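PDB 3IN6: FMN-binding protein from Syntrophomonas wolfei subsp. wolfei, which binds flavin mononucleotide as a flavoprotein, though the reaction it may serve is not established. Local coordinates for residues V51-C62 and Y111-T122. Sequence-based numbering, arbitrary orientation.
Sequences VLEMIGDDTIIC and YFDRIKKRLDNT. With FMN (flavin mononucleotide), chain C.
E53 reaches from the strand 52-55 to two arginines one helical turn apart, R114 and R118, and each carboxylate oxygen serves one of them. R114 comes side-on, its NE 2.7 Å and its NH2 2.9 Å from E53 OE2, which lies in the guanidinium plane; the carboxylate and guanidinium planes are 58° apart, and both nitrogens bind that one atom, on its syn side. R118 NE takes E53 OE1 on the anti side at 3.2 Å, with a weak bond from NH2 beside it. The glutamate chain is extended, with CG anti to the backbone N (chi1 -174°), which carries the carboxylate out to the helix. With an alanine here both arginines would lose their carboxylate partner; R114 would probably be freer to turn, while R118 is likely to be left with weak bonds to N29 and N27. L52 O lies over one face of the R118 guanidinium, a contact and not a hydrogen bond; its bond comes from N29 ND2, while R118 NH1 bonds weakly to N29 OD1 and N27 O.

Helix 110-120 thus packs on the β-hairpin of strands 52-55 and 59-64, at the edge of the antiparallel sheet, and its segment 111-120 crosses strand 59-62 at -57°. Beneath the salt bridges the interface is apolar. I61 CG2 meets Y111 CD1 obliquely at 3.5 Å, and I55 CD1 lies at the edge of the same ring. I115 slides past I61 in the opposite direction, its CD1 ending 3.5 Å from V51 O.

At the far end V51 CG2 touches L119 CD1 at 3.9 Å, their side chains crossing at about a right angle. From the same residue V51 N donates to FMN O4 at 2.7 Å, in a pocket that A63 and F65 also line.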
loop_
_atom_site.group_PDB
_atom_site.type_symbol
_atom_site.label_atom_id
_atom_site.label_comp_id
_atom_site.label_asym_id
_atom_site.label_seq_id
_atom_site.Cartn_x
_atom_site.Cartn_y
_atom_site.Cartn_z
ATOM N N VAL A 51 10.383 -4.841 -9.241
ATOM C CA VAL A 51 11.512 -5.727 -9.615
ATOM C C VAL A 51 11.698 -6.747 -8.482
ATOM O O VAL A 51 12.594 -6.620 -7.626
ATOM C CB VAL A 51 12.807 -4.969 -9.915
ATOM C CG1 VAL A 51 13.891 -5.954 -10.382
ATOM C CG2 VAL A 51 12.565 -3.929 -10.986
ATOM N N LEU A 52 10.839 -7.771 -8.503
ATOM C CA LEU A 52 10.753 -8.769 -7.418
ATOM C C LEU A 52 10.751 -10.217 -7.862
ATOM O O LEU A 52 10.377 -10.544 -8.996
ATOM C CB LEU A 52 9.411 -8.623 -6.693
ATOM C CG LEU A 52 8.980 -7.341 -6.020
ATOM C CD1 LEU A 52 7.595 -7.588 -5.445
ATOM C CD2 LEU A 52 9.984 -6.929 -4.926
ATOM N N GLU A 53 11.067 -11.078 -6.903
ATOM C CA GLU A 53 11.029 -12.519 -7.099
ATOM C C GLU A 53 10.836 -13.257 -5.774
ATOM O O GLU A 53 11.529 -12.966 -4.771
ATOM C CB GLU A 53 12.308 -12.984 -7.791
ATOM C CG GLU A 53 12.302 -14.449 -8.165
ATOM C CD GLU A 53 13.475 -14.831 -9.047
ATOM O OE1 GLU A 53 14.054 -13.946 -9.703
ATOM O OE2 GLU A 53 13.792 -16.024 -9.111
HETATM N N MSE A 54 9.877 -14.173 -5.755
HETATM C CA MSE A 54 9.629 -15.036 -4.593
HETATM C C MSE A 54 10.350 -16.365 -4.849
HETATM O O MSE A 54 10.235 -16.945 -5.937
HETATM C CB MSE A 54 8.138 -15.236 -4.360
HETATM C CG MSE A 54 7.783 -16.337 -3.401
HETATM SE SE MSE A 54 5.884 -16.205 -3.021
HETATM C CE MSE A 54 5.590 -17.890 -2.075
ATOM N N ILE A 55 11.138 -16.786 -3.859
ATOM C CA ILE A 55 11.944 -18.008 -3.912
ATOM C C ILE A 55 11.439 -18.934 -2.802
ATOM O O ILE A 55 11.308 -18.520 -1.646
ATOM C CB ILE A 55 13.458 -17.679 -3.702
ATOM C CG1 ILE A 55 13.954 -16.711 -4.784
ATOM C CG2 ILE A 55 14.303 -18.939 -3.690
ATOM C CD1 ILE A 55 15.268 -16.042 -4.456
ATOM N N GLY A 56 11.134 -20.175 -3.166
ATOM C CA GLY A 56 10.615 -21.148 -2.220
ATOM C C GLY A 56 9.251 -20.718 -1.712
ATOM O O GLY A 56 8.393 -20.253 -2.489
ATOM N N ASP A 57 9.068 -20.883 -0.406
ATOM C CA ASP A 57 7.853 -20.520 0.301
ATOM C C ASP A 57 8.121 -19.481 1.378
ATOM O O ASP A 57 7.176 -19.045 2.057
ATOM C CB ASP A 57 7.295 -21.752 1.028
ATOM C CG ASP A 57 6.765 -22.835 0.078
ATOM O OD1 ASP A 57 6.336 -22.524 -1.053
ATOM O OD2 ASP A 57 6.757 -24.016 0.484
ATOM N N ASP A 58 9.386 -19.095 1.551
ATOM C CA ASP A 58 9.774 -18.213 2.637
ATOM C C ASP A 58 10.548 -16.943 2.251
ATOM O O ASP A 58 10.877 -16.162 3.122
ATOM C CB ASP A 58 10.591 -19.028 3.649
ATOM C CG ASP A 58 11.751 -19.795 2.998
ATOM O OD1 ASP A 58 12.415 -19.256 2.091
ATOM O OD2 ASP A 58 11.990 -20.962 3.387
ATOM N N THR A 59 10.799 -16.698 0.969
ATOM C CA THR A 59 11.667 -15.572 0.608
ATOM C C THR A 59 11.167 -14.698 -0.539
ATOM O O THR A 59 10.635 -15.196 -1.526
ATOM C CB THR A 59 13.051 -16.114 0.168
ATOM O OG1 THR A 59 13.584 -16.994 1.164
ATOM C CG2 THR A 59 14.046 -14.994 -0.113
ATOM N N ILE A 60 11.340 -13.386 -0.395
ATOM C CA ILE A 60 11.100 -12.443 -1.496
ATOM C C ILE A 60 12.380 -11.621 -1.606
ATOM O O ILE A 60 12.934 -11.173 -0.596
ATOM C CB ILE A 60 9.865 -11.515 -1.304
ATOM C CG1 ILE A 60 8.565 -12.304 -1.416
ATOM C CG2 ILE A 60 9.836 -10.424 -2.387
ATOM C CD1 ILE A 60 7.355 -11.505 -0.969
ATOM N N ILE A 61 12.888 -11.495 -2.826
ATOM C CA ILE A 61 14.052 -10.662 -3.097
ATOM C C ILE A 61 13.583 -9.527 -3.986
ATOM O O ILE A 61 12.650 -9.654 -4.784
ATOM C CB ILE A 61 15.284 -11.400 -3.682
ATOM C CG1 ILE A 61 14.975 -12.088 -5.015
ATOM C CG2 ILE A 61 15.822 -12.428 -2.688
ATOM C CD1 ILE A 61 16.247 -12.470 -5.779
ATOM N N CYS A 62 14.272 -8.416 -3.848
ATOM C CA CYS A 62 13.851 -7.195 -4.461
ATOM C C CYS A 62 15.058 -6.323 -4.794
ATOM O O CYS A 62 16.000 -6.212 -3.982
ATOM C CB CYS A 62 12.964 -6.563 -3.391
ATOM S SG CYS A 62 12.652 -4.868 -3.463
ATOM N N TYR A 111 21.637 -14.178 -4.362
ATOM C CA TYR A 111 20.440 -13.318 -4.415
ATOM C C TYR A 111 20.663 -12.076 -5.272
ATOM O O TYR A 111 19.831 -11.734 -6.108
ATOM C CB TYR A 111 20.038 -12.861 -3.027
ATOM C CG TYR A 111 19.581 -13.941 -2.091
ATOM C CD1 TYR A 111 18.479 -14.744 -2.398
ATOM C CD2 TYR A 111 20.195 -14.114 -0.855
ATOM C CE1 TYR A 111 18.040 -15.721 -1.517
ATOM C CE2 TYR A 111 19.757 -15.072 0.032
ATOM C CZ TYR A 111 18.682 -15.873 -0.298
ATOM O OH TYR A 111 18.264 -16.830 0.608
ATOM N N PHE A 112 21.791 -11.409 -5.043
ATOM C CA PHE A 112 22.162 -10.210 -5.790
ATOM C C PHE A 112 22.249 -10.519 -7.281
ATOM O O PHE A 112 21.689 -9.799 -8.112
ATOM C CB PHE A 112 23.497 -9.666 -5.268
ATOM C CG PHE A 112 23.920 -8.377 -5.903
ATOM C CD1 PHE A 112 23.497 -7.163 -5.388
ATOM C CD2 PHE A 112 24.756 -8.373 -7.002
ATOM C CE1 PHE A 112 23.895 -5.967 -5.967
ATOM C CE2 PHE A 112 25.153 -7.173 -7.586
ATOM C CZ PHE A 112 24.724 -5.979 -7.067
ATOM N N ASP A 113 22.953 -11.598 -7.608
ATOM C CA ASP A 113 23.108 -12.035 -8.989
ATOM C C ASP A 113 21.750 -12.350 -9.617
ATOM O O ASP A 113 21.462 -11.965 -10.743
ATOM C CB ASP A 113 24.019 -13.269 -9.062
ATOM C CG ASP A 113 25.484 -12.957 -8.725
ATOM O OD1 ASP A 113 25.879 -11.766 -8.644
ATOM O OD2 ASP A 113 26.253 -13.932 -8.558
ATOM N N ARG A 114 20.916 -13.056 -8.872
ATOM C CA ARG A 114 19.583 -13.422 -9.338
ATOM C C ARG A 114 18.740 -12.183 -9.666
ATOM O O ARG A 114 18.220 -12.063 -10.770
ATOM C CB ARG A 114 18.894 -14.258 -8.262
ATOM C CG ARG A 114 17.539 -14.812 -8.629
ATOM C CD ARG A 114 17.618 -15.789 -9.784
ATOM N NE ARG A 114 16.318 -16.398 -10.028
ATOM C CZ ARG A 114 16.067 -17.292 -10.980
ATOM N NH1 ARG A 114 17.031 -17.717 -11.793
ATOM N NH2 ARG A 114 14.840 -17.773 -11.109
ATOM N N ILE A 115 18.621 -11.254 -8.717
ATOM C CA ILE A 115 17.800 -10.062 -8.941
ATOM C C ILE A 115 18.393 -9.141 -10.019
ATOM O O ILE A 115 17.660 -8.383 -10.654
ATOM C CB ILE A 115 17.570 -9.254 -7.635
ATOM C CG1 ILE A 115 16.303 -8.398 -7.737
ATOM C CG2 ILE A 115 18.786 -8.384 -7.297
ATOM C CD1 ILE A 115 15.005 -9.186 -7.862
ATOM N N LYS A 116 19.713 -9.201 -10.214
ATOM C CA LYS A 116 20.382 -8.383 -11.225
ATOM C C LYS A 116 19.920 -8.818 -12.613
ATOM O O LYS A 116 19.545 -7.980 -13.446
ATOM C CB LYS A 116 21.913 -8.503 -11.109
ATOM C CG LYS A 116 22.696 -7.674 -12.124
ATOM N N LYS A 117 19.952 -10.133 -12.846
ATOM C CA LYS A 117 19.502 -10.721 -14.105
ATOM C C LYS A 117 18.092 -10.235 -14.434
ATOM O O LYS A 117 17.826 -9.787 -15.544
ATOM C CB LYS A 117 19.524 -12.248 -14.026
ATOM C CG LYS A 117 20.909 -12.842 -13.822
ATOM N N ARG A 118 17.198 -10.305 -13.453
ATOM C CA ARG A 118 15.825 -9.850 -13.640
ATOM C C ARG A 118 15.776 -8.366 -14.015
ATOM O O ARG A 118 15.148 -8.003 -15.011
ATOM C CB ARG A 118 14.990 -10.121 -12.380
ATOM C CG ARG A 118 13.542 -9.651 -12.463
ATOM C CD ARG A 118 12.745 -10.068 -11.245
ATOM N NE ARG A 118 12.527 -11.511 -11.183
ATOM C CZ ARG A 118 11.493 -12.161 -11.716
ATOM N NH1 ARG A 118 10.534 -11.520 -12.374
ATOM N NH2 ARG A 118 11.411 -13.476 -11.587
ATOM N N LEU A 119 16.447 -7.521 -13.225
ATOM C CA LEU A 119 16.472 -6.072 -13.478
ATOM C C LEU A 119 16.996 -5.716 -14.868
ATOM O O LEU A 119 16.540 -4.733 -15.464
ATOM C CB LEU A 119 17.297 -5.336 -12.416
ATOM C CG LEU A 119 17.370 -3.803 -12.518
ATOM C CD1 LEU A 119 15.977 -3.170 -12.632
ATOM C CD2 LEU A 119 18.133 -3.209 -11.326
ATOM N N ASP A 120 17.945 -6.503 -15.379
ATOM C CA ASP A 120 18.507 -6.258 -16.718
ATOM C C ASP A 120 17.419 -6.254 -17.800
ATOM O O ASP A 120 17.512 -5.513 -18.785
ATOM C CB ASP A 120 19.580 -7.298 -17.080
ATOM C CG ASP A 120 20.880 -7.130 -16.290
ATOM O OD1 ASP A 120 21.097 -6.072 -15.663
ATOM O OD2 ASP A 120 21.706 -8.067 -16.320
ATOM N N ASN A 121 16.382 -7.068 -17.601
ATOM C CA ASN A 121 15.279 -7.171 -18.556
ATOM C C ASN A 121 14.128 -6.195 -18.271
ATOM O O ASN A 121 12.985 -6.480 -18.622
ATOM C CB ASN A 121 14.751 -8.606 -18.564
ATOM C CG ASN A 121 15.831 -9.621 -18.870
ATOM O OD1 ASN A 121 16.839 -9.304 -19.499
ATOM N ND2 ASN A 121 15.620 -10.854 -18.431
ATOM N N THR A 122 14.435 -5.044 -17.671
ATOM C CA THR A 122 13.419 -4.050 -17.313
ATOM C C THR A 122 13.703 -2.671 -17.917
ATOM O O THR A 122 14.801 -2.413 -18.425
ATOM C CB THR A 122 13.348 -3.906 -15.776
ATOM O OG1 THR A 122 13.236 -5.202 -15.178
ATOM C CG2 THR A 122 12.159 -3.060 -15.344
HETATM N N1 FMN C . 12.126 1.216 -7.103
HETATM C C2 FMN C . 12.905 0.218 -6.545
HETATM O O2 FMN C . 13.839 0.508 -5.790
HETATM N N3 FMN C . 12.633 -1.113 -6.838
HETATM C C4 FMN C . 11.594 -1.455 -7.693
HETATM O O4 FMN C . 11.384 -2.656 -7.936
HETATM C C4A FMN C . 10.816 -0.438 -8.270
HETATM N N5 FMN C . 9.772 -0.739 -9.139
HETATM C C5A FMN C . 8.991 0.260 -9.709
HETATM C C6 FMN C . 7.940 -0.087 -10.570
HETATM C C7 FMN C . 7.154 0.910 -11.153
HETATM C C7M FMN C . 6.039 0.513 -12.072
HETATM C C8 FMN C . 7.400 2.260 -10.868
HETATM C C8M FMN C . 6.554 3.349 -11.475
HETATM C C9 FMN C . 8.445 2.605 -9.999
HETATM C C9A FMN C . 9.255 1.605 -9.414
HETATM N N10 FMN C . 10.305 1.917 -8.537
HETATM C C10 FMN C . 11.086 0.904 -7.974
HETATM C "C1'" FMN C . 10.637 3.355 -8.202
HETATM C "C2'" FMN C . 10.067 3.806 -6.858
HETATM O "O2'" FMN C . 8.676 3.577 -6.804
HETATM C "C3'" FMN C . 10.404 5.289 -6.650
HETATM O "O3'" FMN C . 11.794 5.401 -6.415
HETATM C "C4'" FMN C . 9.621 5.950 -5.511
HETATM O "O4'" FMN C . 9.794 7.349 -5.563
HETATM C "C5'" FMN C . 10.073 5.473 -4.141
HETATM O "O5'" FMN C . 9.264 6.062 -3.153
HETATM P P FMN C . 9.807 6.347 -1.655
HETATM O O1P FMN C . 10.813 7.465 -1.646
HETATM O O2P FMN C . 10.460 5.120 -1.038
HETATM O O3P FMN C . 8.588 6.798 -0.921
#